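Local coordinates for naphthalene dioxygenase large subunit (Rhodococcus sp., PDB 2B1X), which is the large subunit of a Rieske-type ring-hydroxylating dioxygenase, carrying a Rieske [2Fe-2S] cluster in one domain and a mononuclear iron in its catalytic domain, at residues 113-116 and 120-123; 86-91 and 106-111. One frame throughout, in Å; residues are numbered along the deposited sequence.

Following the chain from the N terminus, the 86-91 loop comes first, just after strand 81-85. Contact 2 closes a loop of 14 residues when 106-111 returns to it, and the [2Fe-2S] cluster sits between the two. The chain then runs straight into 113-116 and turns back at once, so contact 1 closes a short hairpin with 120-123. The two contacts are in series: neither nests in nor crosses the other. Strand 105-107, which contact 2 reaches, joins the hairpin of contact 1 in one small antiparallel sheet, with 114-116 in the middle. A probable hydrogen bond from Phe106 N to Tyr115 O (2.8 Å) ties them. Both contacts reach the cluster and belong to the Rieske domain.

Contact 1. Residues 113-116 and 120-123; sequences WTYS and SLVG. With FES (Fe2/s2 (inorganic) cluster), chain H.
Thr114 O accepts two backbone N-H groups, from Val122 and from Gly123, and this marks a classic beta bulge. Val122 N to Thr114 O is the straighter bond (2.9 Å, 168° at the hydrogen). Gly123 N reaches Thr114 O at 3.1 Å, tilted from the carbonyl plane. Gly123 O takes the N-H of Thr114 in return. The bulge shifts the register by one, and Tyr115 then faces Leu121 in a non-hydrogen-bonded pair. Ser116 N bonds to Ser120 O at 2.8 Å and closes the hairpin end.

The side chains of Tyr115 and Leu121 lie on the same face of the sheet. Chi1 of -179° and chi2 of 55° together set the two methyls of Leu121 against different rings. Leu121 CD1 lies over one face of Tyr115, 4.0 Å from the ring centroid, a CH-pi contact. Leu121 CD2 packs on Trp113 CE3 at 3.8 Å. The Tyr115 hydroxyl bonds to Arg89 N in the 86-91 loop. The Trp113 ring is stacked with His90, and Trp113 N lies 3.6 Å from cluster sulfur S1. Asn394 of the second subunit also packs on Trp113. This is a bulged antiparallel beta hairpin, set beside the [2Fe-2S] cluster of a Rieske domain.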
loop_
_atom_site.group_PDB
_atom_site.type_symbol
_atom_site.label_atom_id
_atom_site.label_comp_id
_atom_site.label_asym_id
_atom_site.label_seq_id
_atom_site.Cartn_x
_atom_site.Cartn_y
_atom_site.Cartn_z
ATOM N N TRP A 113 31.784 11.670 -6.741
ATOM C CA TRP A 113 31.992 12.227 -8.069
ATOM C C TRP A 113 31.248 13.555 -8.075
ATOM O O TRP A 113 30.142 13.650 -7.543
ATOM C CB TRP A 113 31.403 11.305 -9.133
ATOM C CG TRP A 113 32.273 10.056 -9.443
ATOM C CD1 TRP A 113 33.189 9.472 -8.633
ATOM C CD2 TRP A 113 32.267 9.292 -10.655
ATOM N NE1 TRP A 113 33.752 8.383 -9.256
ATOM C CE2 TRP A 113 33.217 8.269 -10.511
ATOM C CE3 TRP A 113 31.579 9.401 -11.877
ATOM C CZ2 TRP A 113 33.464 7.332 -11.510
ATOM C CZ3 TRP A 113 31.825 8.470 -12.869
ATOM C CH2 TRP A 113 32.763 7.457 -12.687
ATOM N N THR A 114 31.879 14.571 -8.647
ATOM C CA THR A 114 31.375 15.939 -8.554
ATOM C C THR A 114 31.164 16.487 -9.946
ATOM O O THR A 114 32.088 16.451 -10.778
ATOM C CB THR A 114 32.424 16.790 -7.795
ATOM O OG1 THR A 114 32.612 16.216 -6.487
ATOM C CG2 THR A 114 31.905 18.214 -7.517
ATOM N N TYR A 115 29.968 17.034 -10.168
ATOM C CA TYR A 115 29.561 17.551 -11.460
ATOM C C TYR A 115 29.297 19.049 -11.386
ATOM O O TYR A 115 28.657 19.528 -10.446
ATOM C CB TYR A 115 28.310 16.822 -11.978
ATOM C CG TYR A 115 28.421 15.278 -12.042
ATOM C CD1 TYR A 115 28.160 14.496 -10.921
ATOM C CD2 TYR A 115 28.731 14.622 -13.239
ATOM C CE1 TYR A 115 28.239 13.090 -10.992
ATOM C CE2 TYR A 115 28.781 13.252 -13.331
ATOM C CZ TYR A 115 28.546 12.482 -12.204
ATOM O OH TYR A 115 28.608 11.112 -12.288
ATOM N N SER A 116 29.807 19.799 -12.364
ATOM C CA SER A 116 29.301 21.166 -12.593
ATOM C C SER A 116 27.818 21.141 -12.899
ATOM O O SER A 116 27.311 20.147 -13.427
ATOM C CB SER A 116 30.056 21.798 -13.760
ATOM O OG SER A 116 29.649 23.126 -13.964
ATOM N N SER A 120 29.194 18.664 -16.605
ATOM C CA SER A 120 30.541 18.092 -16.718
ATOM C C SER A 120 31.002 17.469 -15.407
ATOM O O SER A 120 30.881 18.093 -14.339
ATOM C CB SER A 120 31.566 19.154 -17.139
ATOM O OG SER A 120 31.285 19.633 -18.444
ATOM N N LEU A 121 31.505 16.231 -15.505
ATOM C CA LEU A 121 32.204 15.594 -14.428
ATOM C C LEU A 121 33.535 16.334 -14.231
ATOM O O LEU A 121 34.393 16.338 -15.125
ATOM C CB LEU A 121 32.473 14.110 -14.757
ATOM C CG LEU A 121 33.197 13.282 -13.670
ATOM C CD1 LEU A 121 32.448 13.358 -12.294
ATOM C CD2 LEU A 121 33.341 11.835 -14.126
ATOM N N VAL A 122 33.707 16.981 -13.085
ATOM C CA VAL A 122 34.882 17.861 -12.905
ATOM C C VAL A 122 35.757 17.361 -11.778
ATOM O O VAL A 122 36.911 17.788 -11.645
ATOM C CB VAL A 122 34.495 19.360 -12.611
ATOM C CG1 VAL A 122 33.798 20.015 -13.805
ATOM C CG2 VAL A 122 33.614 19.464 -11.354
ATOM N N GLY A 123 35.213 16.463 -10.952
ATOM C CA GLY A 123 35.978 15.904 -9.845
ATOM C C GLY A 123 35.700 14.453 -9.500
ATOM O O GLY A 123 34.552 14.048 -9.315
HETATM FE FE1 FES H . 29.566 6.325 -7.080
HETATM FE FE2 FES H . 27.926 8.477 -7.601
HETATM S S1 FES H . 30.061 8.513 -6.992
HETATM S S2 FES H . 27.378 6.308 -7.489
#

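Contact 2. Residues 86-91 and 106-111; sequences NACRHR and FRCPYH. With FES (Fe2/s2 (inorganic) cluster), chain H.
His90 and His111 bind one iron of the cluster and Cys88 and Cys108 the other, the two-cysteine, two-histidine ligation of a Rieske [2Fe-2S] centre. Each segment gives one of each. His90 ND1 and His111 ND1 each lie 2.1 Å from FE1. FE2 holds Cys88 SG at 2.3 Å and Cys108 SG at 2.2 Å. The imidazoles stand edge-to-face with planes at 86°, the edge of His90 over one face of His111. The other face of His111 is covered by Tyr110, whose ring centre lies under His111 CE1.

Backbone N-H groups follow. His90 N donates to Cys88 SG (3.6 Å), and Tyr110 N makes a weak bond to Cys108 SG. Arg91 N lies 3.1 Å from cluster sulfur S2. Such N-H groups would probably ease the negative charge on the sulfurs.

Farther out, the second subunit binds the outer nitrogens of both histidines. Its Glu421 accepts from His90 NE2 and makes a salt bridge with Arg91, whose strongest polar partner is Asn394 of that subunit. Its Asp213 bonds to His111 NE2. The histidine side of the cluster is thus built into the subunit interface. Arg91 bends at chi2 and chi3, which brings Arg91 NH1 over the rim of one face of the His90 ring, 3.6 Å above its plane.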
loop_
_atom_site.group_PDB
_atom_site.type_symbol
_atom_site.label_atom_id
_atom_site.label_comp_id
_atom_site.label_asym_id
_atom_site.label_seq_id
_atom_site.Cartn_x
_atom_site.Cartn_y
_atom_site.Cartn_z
ATOM N N ASN A 86 19.045 12.701 -13.504
ATOM C CA ASN A 86 19.457 12.784 -12.110
ATOM C C ASN A 86 20.000 11.460 -11.566
ATOM O O ASN A 86 19.485 10.897 -10.580
ATOM C CB ASN A 86 18.307 13.295 -11.258
ATOM C CG ASN A 86 18.737 13.633 -9.842
ATOM O OD1 ASN A 86 19.921 13.791 -9.566
ATOM N ND2 ASN A 86 17.766 13.706 -8.926
ATOM N N ALA A 87 21.062 10.984 -12.203
ATOM C CA ALA A 87 21.593 9.646 -11.984
ATOM C C ALA A 87 23.069 9.735 -12.228
ATOM O O ALA A 87 23.493 9.956 -13.362
ATOM C CB ALA A 87 20.938 8.624 -12.944
ATOM N N CYS A 88 23.856 9.573 -11.165
ATOM C CA CYS A 88 25.306 9.546 -11.242
ATOM C C CYS A 88 25.755 8.477 -12.238
ATOM O O CYS A 88 25.147 7.403 -12.324
ATOM C CB CYS A 88 25.889 9.253 -9.849
ATOM S SG CYS A 88 27.704 9.283 -9.786
ATOM N N ARG A 89 26.802 8.777 -12.999
ATOM C CA ARG A 89 27.271 7.912 -14.070
ATOM C C ARG A 89 28.034 6.706 -13.528
ATOM O O ARG A 89 28.314 5.779 -14.263
ATOM C CB ARG A 89 28.186 8.714 -15.021
ATOM C CG ARG A 89 27.451 9.856 -15.787
ATOM C CD ARG A 89 26.276 9.390 -16.649
ATOM N NE ARG A 89 26.664 8.327 -17.580
ATOM C CZ ARG A 89 27.216 8.521 -18.786
ATOM N NH1 ARG A 89 27.491 9.752 -19.232
ATOM N NH2 ARG A 89 27.520 7.470 -19.554
ATOM N N HIS A 90 28.366 6.746 -12.243
ATOM C CA HIS A 90 29.167 5.717 -11.602
ATOM C C HIS A 90 28.250 4.550 -11.226
ATOM O O HIS A 90 28.277 3.521 -11.921
ATOM C CB HIS A 90 29.934 6.307 -10.413
ATOM C CG HIS A 90 30.796 5.312 -9.689
ATOM N ND1 HIS A 90 30.730 5.127 -8.325
ATOM C CD2 HIS A 90 31.732 4.441 -10.140
ATOM C CE1 HIS A 90 31.596 4.195 -7.968
ATOM N NE2 HIS A 90 32.210 3.756 -9.052
ATOM N N ARG A 91 27.417 4.733 -10.192
ATOM C CA ARG A 91 26.459 3.695 -9.780
ATOM C C ARG A 91 25.003 4.175 -9.774
ATOM O O ARG A 91 24.159 3.554 -9.123
ATOM C CB ARG A 91 26.846 3.097 -8.402
ATOM C CG ARG A 91 26.411 1.621 -8.171
ATOM C CD ARG A 91 27.225 0.630 -9.000
ATOM N NE ARG A 91 28.506 0.428 -8.339
ATOM C CZ ARG A 91 29.688 0.767 -8.840
ATOM N NH1 ARG A 91 29.768 1.260 -10.072
ATOM N NH2 ARG A 91 30.802 0.557 -8.110
ATOM N N PHE A 106 26.908 19.530 -8.271
ATOM C CA PHE A 106 26.146 18.398 -7.762
ATOM C C PHE A 106 27.172 17.344 -7.389
ATOM O O PHE A 106 27.919 16.868 -8.232
ATOM C CB PHE A 106 25.151 17.839 -8.791
ATOM C CG PHE A 106 24.120 18.830 -9.221
ATOM C CD1 PHE A 106 24.170 19.388 -10.490
ATOM C CD2 PHE A 106 23.086 19.200 -8.357
ATOM C CE1 PHE A 106 23.227 20.319 -10.889
ATOM C CE2 PHE A 106 22.130 20.127 -8.759
ATOM C CZ PHE A 106 22.209 20.701 -10.031
ATOM N N ARG A 107 27.229 17.033 -6.110
ATOM C CA ARG A 107 28.169 16.065 -5.581
ATOM C C ARG A 107 27.416 14.822 -5.156
ATOM O O ARG A 107 26.501 14.917 -4.341
ATOM C CB ARG A 107 28.836 16.682 -4.374
ATOM C CG ARG A 107 29.983 15.936 -3.876
ATOM C CD ARG A 107 31.279 16.651 -4.164
ATOM N NE ARG A 107 31.916 17.050 -2.927
ATOM C CZ ARG A 107 32.962 16.440 -2.391
ATOM N NH1 ARG A 107 33.520 15.381 -2.992
ATOM N NH2 ARG A 107 33.448 16.894 -1.245
ATOM N N CYS A 108 27.803 13.671 -5.708
ATOM C CA CYS A 108 27.135 12.412 -5.458
ATOM C C CYS A 108 27.485 11.908 -4.075
ATOM O O CYS A 108 28.666 11.740 -3.766
ATOM C CB CYS A 108 27.526 11.352 -6.500
ATOM S SG CYS A 108 26.784 9.745 -6.159
ATOM N N PRO A 109 26.485 11.641 -3.224
ATOM C CA PRO A 109 26.784 11.203 -1.854
ATOM C C PRO A 109 27.478 9.835 -1.779
ATOM O O PRO A 109 28.189 9.571 -0.794
ATOM C CB PRO A 109 25.401 11.141 -1.198
ATOM C CG PRO A 109 24.543 11.986 -2.043
ATOM C CD PRO A 109 25.036 11.757 -3.459
ATOM N N TYR A 110 27.307 8.984 -2.788
ATOM C CA TYR A 110 27.838 7.618 -2.698
ATOM C C TYR A 110 29.388 7.587 -2.704
ATOM O O TYR A 110 30.022 7.257 -1.681
ATOM C CB TYR A 110 27.212 6.724 -3.774
ATOM C CG TYR A 110 27.211 5.207 -3.493
ATOM C CD1 TYR A 110 26.547 4.333 -4.356
ATOM C CD2 TYR A 110 27.883 4.665 -2.378
ATOM C CE1 TYR A 110 26.509 2.965 -4.135
ATOM C CE2 TYR A 110 27.903 3.256 -2.151
ATOM C CZ TYR A 110 27.198 2.418 -3.041
ATOM O OH TYR A 110 27.158 1.052 -2.852
ATOM N N HIS A 111 30.015 7.981 -3.801
ATOM C CA HIS A 111 31.484 8.040 -3.787
ATOM C C HIS A 111 32.081 9.428 -3.996
ATOM O O HIS A 111 33.295 9.562 -4.023
ATOM C CB HIS A 111 32.117 7.031 -4.763
ATOM C CG HIS A 111 31.493 5.668 -4.711
ATOM N ND1 HIS A 111 30.299 5.375 -5.333
ATOM C CD2 HIS A 111 31.918 4.514 -4.148
ATOM C CE1 HIS A 111 29.991 4.107 -5.131
ATOM N NE2 HIS A 111 30.951 3.566 -4.400
HETATM FE FE1 FES H . 29.566 6.325 -7.080
HETATM FE FE2 FES H . 27.926 8.477 -7.601
HETATM S S1 FES H . 30.061 8.513 -6.992
HETATM S S2 FES H . 27.378 6.308 -7.489
#